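Putative fusidic acid resistance protein (Staphylococcus aureus, PDB 2YB5) confers resistance to the antibiotic fusidic acid, probably by binding elongation factor G and helping to clear it from the ribosome. Local coordinates at residues 13-17 and 198-202; 165-171 and 186-192. One frame throughout, in Å; residues are numbered along the deposited sequence.

Contact 1 (13-17 and 198-202); sequences VKVKQ and NQNLD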
loop_
_atom_site.group_PDB
_atom_site.type_symbol
_atom_site.label_atom_id
_atom_site.label_comp_id
_atom_site.label_asym_id
_atom_site.label_seq_id
_atom_site.Cartn_x
_atom_site.Cartn_y
_atom_site.Cartn_z
ATOM N N VAL A 13 -2.060 -5.822 -2.858
ATOM C CA VAL A 13 -1.769 -6.121 -1.465
ATOM C C VAL A 13 -2.961 -6.834 -0.848
ATOM O O VAL A 13 -2.792 -7.826 -0.126
ATOM C CB VAL A 13 -1.399 -4.855 -0.678
ATOM C CG1 VAL A 13 -1.214 -5.168 0.799
ATOM C CG2 VAL A 13 -0.122 -4.251 -1.259
ATOM N N LYS A 14 -4.165 -6.370 -1.185
ATOM C CA LYS A 14 -5.393 -7.029 -0.718
ATOM C C LYS A 14 -5.495 -8.462 -1.279
ATOM O O LYS A 14 -5.729 -9.392 -0.510
ATOM C CB LYS A 14 -6.632 -6.200 -1.077
ATOM C CG LYS A 14 -7.947 -6.749 -0.559
ATOM C CD LYS A 14 -8.085 -6.579 0.935
ATOM C CE LYS A 14 -9.373 -7.208 1.417
ATOM N NZ LYS A 14 -9.610 -7.026 2.880
ATOM N N VAL A 15 -5.306 -8.637 -2.593
ATOM C CA VAL A 15 -5.326 -9.978 -3.202
ATOM C C VAL A 15 -4.395 -10.936 -2.435
ATOM O O VAL A 15 -4.770 -12.066 -2.119
ATOM C CB VAL A 15 -4.940 -9.979 -4.713
ATOM C CG1 VAL A 15 -4.718 -11.396 -5.211
ATOM C CG2 VAL A 15 -6.014 -9.303 -5.576
ATOM N N LYS A 16 -3.197 -10.454 -2.128
ATOM C CA LYS A 16 -2.187 -11.223 -1.408
ATOM C C LYS A 16 -2.662 -11.567 0.002
ATOM O O LYS A 16 -2.587 -12.727 0.421
ATOM C CB LYS A 16 -0.893 -10.406 -1.384
ATOM C CG LYS A 16 0.266 -10.972 -0.578
ATOM C CD LYS A 16 1.431 -9.981 -0.553
ATOM C CE LYS A 16 1.147 -8.791 0.386
ATOM N NZ LYS A 16 2.146 -7.660 0.288
ATOM N N GLN A 17 -3.180 -10.575 0.720
ATOM C CA GLN A 17 -3.781 -10.808 2.035
ATOM C C GLN A 17 -4.908 -11.853 1.987
ATOM O O GLN A 17 -5.071 -12.637 2.928
ATOM C CB GLN A 17 -4.293 -9.501 2.657
ATOM C CG GLN A 17 -3.174 -8.569 3.153
ATOM C CD GLN A 17 -3.668 -7.199 3.604
ATOM O OE1 GLN A 17 -2.864 -6.306 3.884
ATOM N NE2 GLN A 17 -4.988 -7.026 3.683
ATOM N N ASN A 198 3.838 0.690 2.694
ATOM C CA ASN A 198 3.241 0.391 1.389
ATOM C C ASN A 198 3.079 -1.101 1.095
ATOM O O ASN A 198 2.229 -1.476 0.294
ATOM C CB ASN A 198 4.023 1.072 0.272
ATOM C CG ASN A 198 3.579 2.500 0.053
ATOM O OD1 ASN A 198 2.588 2.741 -0.637
ATOM N ND2 ASN A 198 4.306 3.462 0.645
ATOM N N GLN A 199 3.884 -1.938 1.759
ATOM C CA GLN A 199 3.701 -3.399 1.727
ATOM C C GLN A 199 2.469 -3.828 2.523
ATOM O O GLN A 199 1.884 -4.869 2.236
ATOM C CB GLN A 199 4.939 -4.134 2.278
ATOM C CG GLN A 199 6.223 -3.948 1.464
ATOM C CD GLN A 199 6.147 -4.586 0.095
ATOM O OE1 GLN A 199 5.312 -4.213 -0.730
ATOM N NE2 GLN A 199 7.022 -5.561 -0.163
ATOM N N ASN A 200 2.088 -3.032 3.519
ATOM C CA ASN A 200 0.924 -3.321 4.355
ATOM C C ASN A 200 -0.369 -2.660 3.871
ATOM O O ASN A 200 -1.461 -3.076 4.256
ATOM C CB ASN A 200 1.161 -2.827 5.794
ATOM C CG ASN A 200 2.496 -3.293 6.383
ATOM O OD1 ASN A 200 3.058 -4.323 5.970
ATOM N ND2 ASN A 200 3.012 -2.519 7.364
ATOM N N LEU A 201 -0.254 -1.601 3.079
ATOM C CA LEU A 201 -1.412 -0.758 2.786
ATOM C C LEU A 201 -2.343 -1.407 1.759
ATOM O O LEU A 201 -1.999 -1.514 0.581
ATOM C CB LEU A 201 -0.960 0.624 2.292
ATOM C CG LEU A 201 -2.059 1.611 1.890
ATOM C CD1 LEU A 201 -3.032 1.877 3.045
ATOM C CD2 LEU A 201 -1.437 2.930 1.380
ATOM N N ASP A 202 -3.535 -1.814 2.195
ATOM C CA ASP A 202 -4.461 -2.497 1.275
ATOM C C ASP A 202 -5.628 -1.638 0.780
ATOM O O ASP A 202 -6.450 -2.125 0.010
ATOM C CB ASP A 202 -4.978 -3.800 1.873
ATOM C CG ASP A 202 -5.765 -3.593 3.148
ATOM O OD1 ASP A 202 -6.148 -2.445 3.460
ATOM O OD2 ASP A 202 -5.988 -4.590 3.844
#
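This is an interdomain contact, in which one turn of the N-terminal helix 9-27 packs against the end of the short helix 194-200 and the loop leaving it. Val13 and Asp202, both with CA-to-CB bonds directed across the interface, lose the most surface to it (63 and 74 Å²). Val13 presses on a run of backbone carbonyls, its CG1 3.4 Å from Gln199 O and its CB 3.6 Å from Leu201 O. Asp202 sits beside the helix, its CA 5.0 Å from Lys14 CA, and takes the one strong bond, Gln17 NE2 to Asp202 OD2 at 2.6 Å. Lys14 NZ stays 4.5 Å from Asp202 OD2, too far for a salt bridge, while Lys16 NZ reaches Gln199 O in a weak hydrogen bond at 3.4 Å. On the other side of the helix turn, Val15 packs on Ile45 and Ile48 of helix 35-50. The helix-to-loop contact joins the N-terminal helical part to the treble-clef zinc finger beside its metal site, where Asn200 touches Cys161.

Contact 2 (165-171 and 186-192); sequences SDTSLFL and KGDYICY. With ZN (zinc ion), chain C.
Two neighbouring strands, 167-171 and 186-191, run antiparallel as a twisted ladder; the axes of these segments approach to 4.4 Å, and their N-to-C directions differ by 142°. Ser168 with Ile190 and Phe170 with Asp188 are the hydrogen-bonded pairs; Thr167 with Cys191, Leu169 with Tyr189 and Leu171 with Gly187 are non-hydrogen-bonded. The bonds are Ser168 N to Ile190 O (2.9 Å), Ile190 N to Ser168 O (3.0 Å), Phe170 N to Asp188 O (2.9 Å) and Asp188 N to Phe170 O (3.2 Å). At the corner residue, Tyr192 N donates to Asp166 O at 3.0 Å. Tyr189, an m rotamer, lays its ring against Leu169: Leu169 CB stands 4.0 Å from the ring centroid and 17° off its normal, a CH-pi contact over the face. In a treble clef a zinc knuckle, here Cys158 and Cys161, precedes a beta hairpin and a helix; Cys191, ending the hairpin's second strand, binds zinc through SG at 2.1 Å, Cys197 of helix 194-200 completes the site, and Ser165 OG lies 3.2 Å from Cys191 SG. On the face opposite Tyr189, Ile190 and Ser168 lie side by side. Ile190, chi1 p and chi2 t, sends CD1 to 3.5 Å from Phe170 CB, and also meets Phe210 of helix 204-214, while Ser168 OG is hydrogen-bonded to Ser150 O and approaches Tyr192 CD1 at 3.5 Å. Extended Gly187 (phi 178°, psi -174°) brings its CA within 3.0 Å of Phe170 O, where a CB would clash with that oxygen.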
loop_
_atom_site.group_PDB
_atom_site.type_symbol
_atom_site.label_atom_id
_atom_site.label_comp_id
_atom_site.label_asym_id
_atom_site.label_seq_id
_atom_site.Cartn_x
_atom_site.Cartn_y
_atom_site.Cartn_z
ATOM N N SER A 165 3.899 -1.481 13.605
ATOM C CA SER A 165 5.208 -1.252 12.991
ATOM C C SER A 165 6.072 -0.335 13.853
ATOM O O SER A 165 5.645 0.107 14.919
ATOM C CB SER A 165 5.046 -0.640 11.593
ATOM O OG SER A 165 4.872 0.761 11.656
ATOM N N ASP A 166 7.287 -0.060 13.385
ATOM C CA ASP A 166 8.125 0.958 14.004
ATOM C C ASP A 166 7.591 2.303 13.533
ATOM O O ASP A 166 7.722 2.647 12.357
ATOM C CB ASP A 166 9.591 0.783 13.615
ATOM C CG ASP A 166 10.195 -0.518 14.139
ATOM O OD1 ASP A 166 9.869 -0.933 15.266
ATOM O OD2 ASP A 166 11.010 -1.121 13.411
ATOM N N THR A 167 6.957 3.039 14.443
ATOM C CA THR A 167 6.229 4.247 14.096
ATOM C C THR A 167 6.859 5.492 14.708
ATOM O O THR A 167 7.638 5.411 15.650
ATOM C CB THR A 167 4.757 4.164 14.563
ATOM O OG1 THR A 167 4.694 4.344 15.981
ATOM C CG2 THR A 167 4.132 2.815 14.180
ATOM N N SER A 168 6.528 6.646 14.146
ATOM C CA SER A 168 6.870 7.924 14.760
ATOM C C SER A 168 5.755 8.902 14.485
ATOM O O SER A 168 4.949 8.714 13.560
ATOM C CB SER A 168 8.158 8.495 14.191
ATOM O OG SER A 168 9.231 7.593 14.354
ATOM N N LEU A 169 5.731 9.964 15.277
ATOM C CA LEU A 169 4.681 10.954 15.180
ATOM C C LEU A 169 4.973 11.860 13.998
ATOM O O LEU A 169 6.009 12.528 13.957
ATOM C CB LEU A 169 4.585 11.772 16.472
ATOM C CG LEU A 169 3.496 12.842 16.519
ATOM C CD1 LEU A 169 2.113 12.236 16.267
ATOM C CD2 LEU A 169 3.543 13.577 17.873
ATOM N N PHE A 170 4.051 11.867 13.040
ATOM C CA PHE A 170 4.135 12.741 11.878
ATOM C C PHE A 170 3.261 13.963 12.141
ATOM O O PHE A 170 2.044 13.838 12.244
ATOM C CB PHE A 170 3.649 11.999 10.627
ATOM C CG PHE A 170 3.619 12.846 9.384
ATOM C CD1 PHE A 170 2.529 13.664 9.099
ATOM C CD2 PHE A 170 4.670 12.802 8.467
ATOM C CE1 PHE A 170 2.498 14.436 7.915
ATOM C CE2 PHE A 170 4.644 13.570 7.300
ATOM C CZ PHE A 170 3.568 14.388 7.030
ATOM N N LEU A 171 3.887 15.134 12.236
ATOM C CA LEU A 171 3.176 16.378 12.484
ATOM C C LEU A 171 3.135 17.247 11.237
ATOM O O LEU A 171 4.171 17.625 10.695
ATOM C CB LEU A 171 3.834 17.149 13.634
ATOM C CG LEU A 171 3.635 16.520 15.019
ATOM C CD1 LEU A 171 4.216 17.412 16.102
ATOM C CD2 LEU A 171 2.182 16.256 15.271
ATOM N N LYS A 186 -1.267 19.144 13.589
ATOM C CA LYS A 186 -2.108 17.967 13.434
ATOM C C LYS A 186 -1.298 16.810 12.886
ATOM O O LYS A 186 -0.447 16.975 12.011
ATOM C CB LYS A 186 -3.310 18.265 12.539
ATOM C CG LYS A 186 -4.477 18.839 13.319
ATOM C CD LYS A 186 -5.655 19.221 12.435
ATOM C CE LYS A 186 -6.850 19.658 13.293
ATOM N NZ LYS A 186 -7.588 20.810 12.703
ATOM N N GLY A 187 -1.560 15.626 13.403
ATOM C CA GLY A 187 -0.790 14.487 12.990
ATOM C C GLY A 187 -1.164 13.217 13.686
ATOM O O GLY A 187 -2.141 13.159 14.441
ATOM N N ASP A 188 -0.380 12.187 13.412
ATOM C CA ASP A 188 -0.535 10.921 14.087
ATOM C C ASP A 188 0.687 10.048 13.882
ATOM O O ASP A 188 1.594 10.399 13.127
ATOM C CB ASP A 188 -1.803 10.198 13.612
ATOM C CG ASP A 188 -2.511 9.460 14.743
ATOM O OD1 ASP A 188 -1.847 9.072 15.728
ATOM O OD2 ASP A 188 -3.736 9.248 14.639
ATOM N N TYR A 189 0.707 8.920 14.577
ATOM C CA TYR A 189 1.784 7.953 14.446
ATOM C C TYR A 189 1.628 7.127 13.166
ATOM O O TYR A 189 0.577 6.552 12.915
ATOM C CB TYR A 189 1.861 7.048 15.688
ATOM C CG TYR A 189 2.464 7.777 16.892
ATOM C CD1 TYR A 189 1.674 8.569 17.724
ATOM C CD2 TYR A 189 3.826 7.694 17.175
ATOM C CE1 TYR A 189 2.219 9.246 18.812
ATOM C CE2 TYR A 189 4.381 8.370 18.269
ATOM C CZ TYR A 189 3.571 9.143 19.076
ATOM O OH TYR A 189 4.116 9.809 20.150
ATOM N N ILE A 190 2.700 7.087 12.375
ATOM C CA ILE A 190 2.750 6.321 11.142
ATOM C C ILE A 190 4.085 5.580 11.014
ATOM O O ILE A 190 5.042 5.869 11.740
ATOM C CB ILE A 190 2.561 7.218 9.897
ATOM C CG1 ILE A 190 3.691 8.260 9.796
ATOM C CG2 ILE A 190 1.184 7.881 9.912
ATOM C CD1 ILE A 190 3.610 9.165 8.551
ATOM N N CYS A 191 4.139 4.649 10.064
ATOM C CA CYS A 191 5.347 3.884 9.790
ATOM C C CYS A 191 6.484 4.858 9.491
ATOM O O CYS A 191 6.350 5.735 8.647
ATOM C CB CYS A 191 5.139 2.949 8.599
ATOM S SG CYS A 191 3.879 1.588 8.780
ATOM N N TYR A 192 7.597 4.722 10.205
ATOM C CA TYR A 192 8.771 5.516 9.905
ATOM C C TYR A 192 9.234 5.271 8.464
ATOM O O TYR A 192 9.594 6.204 7.743
ATOM C CB TYR A 192 9.915 5.170 10.851
ATOM C CG TYR A 192 11.049 6.150 10.723
ATOM C CD1 TYR A 192 10.926 7.432 11.242
ATOM C CD2 TYR A 192 12.224 5.817 10.048
ATOM C CE1 TYR A 192 11.947 8.358 11.113
ATOM C CE2 TYR A 192 13.252 6.735 9.921
ATOM C CZ TYR A 192 13.101 8.009 10.453
ATOM O OH TYR A 192 14.100 8.945 10.360
HETATM ZN ZN ZN C . 2.028 2.084 7.859
#

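In the fold
From the N terminus the chain first lays down helix 9-27, whose residues 13-17 wait for a partner 181 residues further on. The helical region and the first three strands of the sheet come before contact 2, which closes a short loop, 14 residues between its segments, pairing the fourth strand of the sheet with the fifth, which is an outer one. Strand 186-191 then leads into helix 194-200, and residues 198-202 close contact 1. Contact 2 is therefore nested inside the much longer loop of contact 1. Their centres are about 19 Å apart and they do not touch, but the zinc site bridges them: Cys191 belongs to contact 2, while Asn200 of contact 1 touches Cys161.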